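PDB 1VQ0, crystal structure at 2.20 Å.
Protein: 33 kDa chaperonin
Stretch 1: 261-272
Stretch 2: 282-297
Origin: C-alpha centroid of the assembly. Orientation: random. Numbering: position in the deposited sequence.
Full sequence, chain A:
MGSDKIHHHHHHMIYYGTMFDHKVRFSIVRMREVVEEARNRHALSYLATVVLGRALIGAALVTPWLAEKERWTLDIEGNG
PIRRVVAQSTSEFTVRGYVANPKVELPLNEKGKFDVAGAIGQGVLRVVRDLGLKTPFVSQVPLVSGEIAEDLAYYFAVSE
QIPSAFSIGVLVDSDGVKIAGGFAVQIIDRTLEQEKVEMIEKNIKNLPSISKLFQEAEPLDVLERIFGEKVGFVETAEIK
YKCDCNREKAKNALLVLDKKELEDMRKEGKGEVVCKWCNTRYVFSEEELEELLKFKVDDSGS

Stretch 1 261-272: ELEDMRKEGKGE
Stretch 2 (282-297) YVFSEEELEELLKFKV

The two stretches form a helix-turn-strand paired with a strand-turn-helix. Helix 261-268 and helix 286-297 run nearly antiparallel, their axes 157° apart in direction and 9.0 Å at closest approach, while G271-E272 and V283-F284 form antiparallel β bridges. Within helix 261-268, the amides of M265 to E268 are satisfied by carbonyls four residues earlier, from M265 N to E261 O (3.1 Å) through E268 N to D264 O (3.0 Å). G269 then leaves helical geometry at phi/psi 94/-16, where a β-carbon would jam against the preceding carbonyl, and K270 (-163/160) extends the chain into the strand.

G271 and F284 are the hydrogen-bonded pair, with CA atoms 5.0 Å apart. G271 N donates to F284 O at 3.1 Å and 164°, and F284 N donates to G271 O at 2.8 Å and 147°, so both residues have their backbone donor and acceptor satisfied by each other. G271 O also receives a CA-H...O contact from V283 CA at 3.4 Å. The next pair, E272 and V283, is non-hydrogen-bonded (CA-CA 4.7 Å); here E272 CA approaches Y282 O at 3.3 Å. Their side chains share one face of the sheet, E272 with chi1 m and V283 with chi1 t, whereas F284 (m, chi2 85°) points to the other. A β-carbon on G271 would lie on the F284 face and clash with M265 SD at 3.0 Å.

S285 caps the second helix. With chi1 p, its OG accepts from E288 N at 3.3 Å, while S285 N donates to E288 OE1 at 2.8 Å and 170°. This reciprocal arrangement satisfies two amides at the helix start; E288 (m, t, chi3 -61°) bonds elsewhere in the structure through OE2. Farther along, L289 N reaches S285 O (3.0 Å) and L293 N reaches L289 O (2.9 Å).

Between the helices the contact is largely apolar. L262, L289 and L293, all m,t, point toward the opposing stretch: L262 CD2 lies 4.0 Å from L289 CD2, and L262 CB lies 3.8 Å from L293 CD2. L289 CD1 also meets M265 CB (m, t, t) at 3.9 Å. The aliphatic part of K296 (m, m, m, t) extends this surface, its CD 3.9 Å from L262 CD1, while its NZ is hydrogen-bonded elsewhere in the structure. R266 (chi1 t), modelled only to CG, sits as a knob among E286, L289, E290 and L293. Its carbonyl O lies 3.3 Å from E286 OE2, but both are acceptors and no hydrogen bond forms.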

# COMPACT_ATOMS: atom_id res chain seq x y z
N GLU A 261 -20.34 -26.49 4.08
CA GLU A 261 -18.98 -26.90 4.53
C GLU A 261 -19.00 -27.65 5.87
O GLU A 261 -18.36 -28.69 6.03
CB GLU A 261 -18.04 -25.70 4.65
CG GLU A 261 -17.85 -24.94 3.34
CD GLU A 261 -16.90 -23.77 3.49
OE1 GLU A 261 -15.85 -23.96 4.17
OE2 GLU A 261 -17.21 -22.68 2.94
N LEU A 262 -19.76 -27.09 6.82
CA LEU A 262 -19.92 -27.66 8.17
C LEU A 262 -20.67 -28.98 8.15
O LEU A 262 -20.43 -29.83 9.00
CB LEU A 262 -20.62 -26.66 9.10
CG LEU A 262 -19.77 -25.47 9.62
CD1 LEU A 262 -20.65 -24.45 10.36
CD2 LEU A 262 -18.64 -25.92 10.53
N GLU A 263 -21.59 -29.13 7.19
CA GLU A 263 -22.31 -30.40 6.98
C GLU A 263 -21.38 -31.51 6.51
O GLU A 263 -21.48 -32.67 6.94
CB GLU A 263 -23.43 -30.24 5.92
CG GLU A 263 -24.53 -29.23 6.24
CD GLU A 263 -25.73 -29.84 6.94
OE1 GLU A 263 -25.56 -30.68 7.85
OE2 GLU A 263 -26.86 -29.46 6.57
N ASP A 264 -20.49 -31.14 5.58
CA ASP A 264 -19.54 -32.07 4.98
C ASP A 264 -18.52 -32.58 5.98
O ASP A 264 -18.17 -33.76 5.93
CB ASP A 264 -18.83 -31.42 3.79
CG ASP A 264 -19.70 -31.38 2.55
OD1 ASP A 264 -20.61 -32.23 2.41
OD2 ASP A 264 -19.54 -30.53 1.66
N MET A 265 -18.03 -31.68 6.85
CA MET A 265 -17.20 -32.07 7.99
C MET A 265 -17.96 -32.98 8.95
O MET A 265 -17.38 -33.91 9.48
CB MET A 265 -16.76 -30.84 8.79
CG MET A 265 -15.83 -29.93 8.07
SD MET A 265 -15.51 -28.46 9.06
CE MET A 265 -14.57 -27.44 7.85
N ARG A 266 -19.24 -32.68 9.17
CA ARG A 266 -20.09 -33.44 10.10
C ARG A 266 -20.26 -34.90 9.64
O ARG A 266 -20.25 -35.82 10.45
CB ARG A 266 -21.45 -32.76 10.29
CG ARG A 266 -22.27 -33.28 11.48
N LYS A 267 -20.42 -35.10 8.33
CA LYS A 267 -20.47 -36.46 7.79
C LYS A 267 -19.07 -37.07 7.69
O LYS A 267 -18.91 -38.29 7.70
CB LYS A 267 -21.25 -36.53 6.46
CG LYS A 267 -20.73 -35.66 5.31
CD LYS A 267 -21.73 -35.61 4.15
CE LYS A 267 -23.02 -34.87 4.50
NZ LYS A 267 -23.45 -33.97 3.38
N GLU A 268 -18.05 -36.23 7.62
CA GLU A 268 -16.66 -36.69 7.63
C GLU A 268 -16.27 -37.20 9.02
O GLU A 268 -15.24 -37.88 9.17
CB GLU A 268 -15.72 -35.55 7.18
CG GLU A 268 -14.38 -36.02 6.61
CD GLU A 268 -14.51 -37.05 5.49
OE1 GLU A 268 -15.50 -36.99 4.73
OE2 GLU A 268 -13.63 -37.94 5.38
N GLY A 269 -17.08 -36.87 10.02
CA GLY A 269 -16.83 -37.27 11.41
C GLY A 269 -16.07 -36.24 12.23
O GLY A 269 -16.06 -36.32 13.45
N LYS A 270 -15.45 -35.26 11.56
CA LYS A 270 -14.65 -34.23 12.24
C LYS A 270 -14.33 -32.96 11.41
O LYS A 270 -14.37 -32.98 10.17
CB LYS A 270 -13.32 -34.82 12.72
CG LYS A 270 -12.40 -35.26 11.59
CD LYS A 270 -11.07 -35.78 12.12
CE LYS A 270 -10.10 -36.06 10.99
NZ LYS A 270 -9.52 -37.42 11.14
N GLY A 271 -13.99 -31.89 12.12
CA GLY A 271 -13.55 -30.64 11.51
C GLY A 271 -12.22 -30.17 12.11
O GLY A 271 -12.00 -30.26 13.34
N GLU A 272 -11.33 -29.68 11.25
CA GLU A 272 -10.06 -29.14 11.69
C GLU A 272 -9.83 -27.72 11.22
O GLU A 272 -10.11 -27.39 10.09
CB GLU A 272 -8.90 -30.03 11.25
CG GLU A 272 -9.14 -31.51 11.49
CD GLU A 272 -7.86 -32.33 11.41
OE1 GLU A 272 -6.85 -31.80 10.91
OE2 GLU A 272 -7.85 -33.50 11.86
N TYR A 282 -6.81 -27.47 15.69
CA TYR A 282 -7.98 -27.48 16.52
C TYR A 282 -8.95 -28.48 15.89
O TYR A 282 -9.41 -28.28 14.76
CB TYR A 282 -8.59 -26.07 16.56
CG TYR A 282 -7.73 -25.05 17.25
CD1 TYR A 282 -6.76 -24.33 16.56
CD2 TYR A 282 -7.85 -24.82 18.61
CE1 TYR A 282 -5.99 -23.40 17.21
CE2 TYR A 282 -7.06 -23.91 19.25
CZ TYR A 282 -6.13 -23.20 18.57
OH TYR A 282 -5.36 -22.29 19.24
N VAL A 283 -9.27 -29.53 16.64
CA VAL A 283 -10.11 -30.63 16.14
C VAL A 283 -11.45 -30.58 16.86
O VAL A 283 -11.51 -30.44 18.06
CB VAL A 283 -9.43 -32.02 16.37
CG1 VAL A 283 -10.32 -33.19 15.90
CG2 VAL A 283 -8.08 -32.11 15.67
N PHE A 284 -12.51 -30.72 16.07
CA PHE A 284 -13.90 -30.59 16.54
C PHE A 284 -14.68 -31.86 16.23
O PHE A 284 -14.62 -32.38 15.10
CB PHE A 284 -14.58 -29.37 15.88
CG PHE A 284 -14.11 -28.06 16.41
CD1 PHE A 284 -12.96 -27.45 15.90
CD2 PHE A 284 -14.79 -27.42 17.42
CE1 PHE A 284 -12.51 -26.26 16.40
CE2 PHE A 284 -14.36 -26.20 17.92
CZ PHE A 284 -13.22 -25.62 17.41
N SER A 285 -15.42 -32.36 17.21
CA SER A 285 -16.16 -33.62 17.03
C SER A 285 -17.45 -33.42 16.24
O SER A 285 -17.82 -32.28 15.91
CB SER A 285 -16.48 -34.27 18.39
OG SER A 285 -17.48 -33.53 19.07
N GLU A 286 -18.10 -34.54 15.92
CA GLU A 286 -19.39 -34.53 15.25
C GLU A 286 -20.40 -33.75 16.06
O GLU A 286 -21.13 -32.93 15.53
CB GLU A 286 -19.91 -35.97 15.01
CG GLU A 286 -19.87 -36.41 13.56
CD GLU A 286 -20.46 -37.80 13.34
OE1 GLU A 286 -19.84 -38.79 13.78
OE2 GLU A 286 -21.54 -37.89 12.73
N GLU A 287 -20.45 -34.01 17.36
CA GLU A 287 -21.40 -33.32 18.24
C GLU A 287 -21.15 -31.82 18.25
O GLU A 287 -22.10 -31.04 18.17
CB GLU A 287 -21.34 -33.89 19.67
N GLU A 288 -19.88 -31.41 18.32
CA GLU A 288 -19.52 -29.98 18.32
C GLU A 288 -19.94 -29.32 17.01
O GLU A 288 -20.36 -28.17 17.01
CB GLU A 288 -18.02 -29.78 18.56
CG GLU A 288 -17.57 -30.05 20.00
CD GLU A 288 -16.06 -30.00 20.14
OE1 GLU A 288 -15.36 -30.81 19.50
OE2 GLU A 288 -15.58 -29.14 20.87
N LEU A 289 -19.81 -30.06 15.90
CA LEU A 289 -20.26 -29.57 14.58
C LEU A 289 -21.79 -29.50 14.49
O LEU A 289 -22.35 -28.57 13.91
CB LEU A 289 -19.70 -30.44 13.44
CG LEU A 289 -18.18 -30.45 13.22
CD1 LEU A 289 -17.72 -31.70 12.48
CD2 LEU A 289 -17.69 -29.21 12.50
N GLU A 290 -22.46 -30.49 15.06
CA GLU A 290 -23.91 -30.43 15.18
C GLU A 290 -24.29 -29.17 15.95
O GLU A 290 -25.18 -28.43 15.55
CB GLU A 290 -24.44 -31.69 15.86
CG GLU A 290 -24.43 -32.91 14.96
CD GLU A 290 -24.67 -34.23 15.69
OE1 GLU A 290 -24.66 -34.26 16.96
OE2 GLU A 290 -24.87 -35.26 14.99
N GLU A 291 -23.58 -28.91 17.05
CA GLU A 291 -23.84 -27.74 17.90
C GLU A 291 -23.76 -26.45 17.09
O GLU A 291 -24.66 -25.63 17.15
CB GLU A 291 -22.85 -27.67 19.07
CG GLU A 291 -23.34 -28.29 20.37
CD GLU A 291 -22.19 -28.72 21.29
OE1 GLU A 291 -21.02 -28.24 21.12
OE2 GLU A 291 -22.46 -29.56 22.18
N LEU A 292 -22.66 -26.28 16.35
CA LEU A 292 -22.46 -25.09 15.53
C LEU A 292 -23.54 -24.94 14.43
O LEU A 292 -24.09 -23.85 14.24
CB LEU A 292 -21.05 -25.11 14.93
CG LEU A 292 -19.88 -25.13 15.92
CD1 LEU A 292 -18.55 -25.18 15.16
CD2 LEU A 292 -19.92 -23.94 16.87
N LEU A 293 -23.87 -26.06 13.76
CA LEU A 293 -24.96 -26.11 12.76
C LEU A 293 -26.33 -25.72 13.34
O LEU A 293 -27.04 -24.90 12.76
CB LEU A 293 -25.07 -27.52 12.18
CG LEU A 293 -24.04 -28.01 11.15
CD1 LEU A 293 -24.08 -29.55 11.08
CD2 LEU A 293 -24.29 -27.39 9.77
N LYS A 294 -26.69 -26.33 14.46
CA LYS A 294 -27.87 -25.93 15.24
C LYS A 294 -27.85 -24.41 15.46
O LYS A 294 -28.88 -23.74 15.32
CB LYS A 294 -27.90 -26.70 16.58
CG LYS A 294 -29.28 -26.81 17.24
CD LYS A 294 -29.30 -27.85 18.38
CE LYS A 294 -28.31 -27.50 19.50
NZ LYS A 294 -28.16 -28.58 20.51
N PHE A 295 -26.67 -23.87 15.77
CA PHE A 295 -26.46 -22.42 15.94
C PHE A 295 -26.45 -21.62 14.61
O PHE A 295 -26.66 -20.42 14.63
CB PHE A 295 -25.17 -22.14 16.74
CG PHE A 295 -25.01 -20.70 17.14
CD1 PHE A 295 -25.75 -20.17 18.18
CD2 PHE A 295 -24.14 -19.87 16.45
CE1 PHE A 295 -25.62 -18.83 18.54
CE2 PHE A 295 -23.99 -18.53 16.81
CZ PHE A 295 -24.73 -18.01 17.86
N LYS A 296 -26.23 -22.29 13.48
CA LYS A 296 -26.31 -21.65 12.16
C LYS A 296 -27.76 -21.33 11.76
O LYS A 296 -28.03 -20.26 11.19
CB LYS A 296 -25.68 -22.52 11.07
CG LYS A 296 -24.17 -22.80 11.26
CD LYS A 296 -23.29 -21.59 10.95
CE LYS A 296 -23.19 -21.31 9.47
NZ LYS A 296 -22.60 -19.96 9.26
N VAL A 297 -28.66 -22.27 12.03
CA VAL A 297 -30.09 -22.10 11.72
C VAL A 297 -30.85 -21.40 12.87
O VAL A 297 -31.99 -20.98 12.70
CB VAL A 297 -30.77 -23.46 11.40
CG1 VAL A 297 -32.27 -23.29 11.14
CG2 VAL A 297 -30.11 -24.10 10.19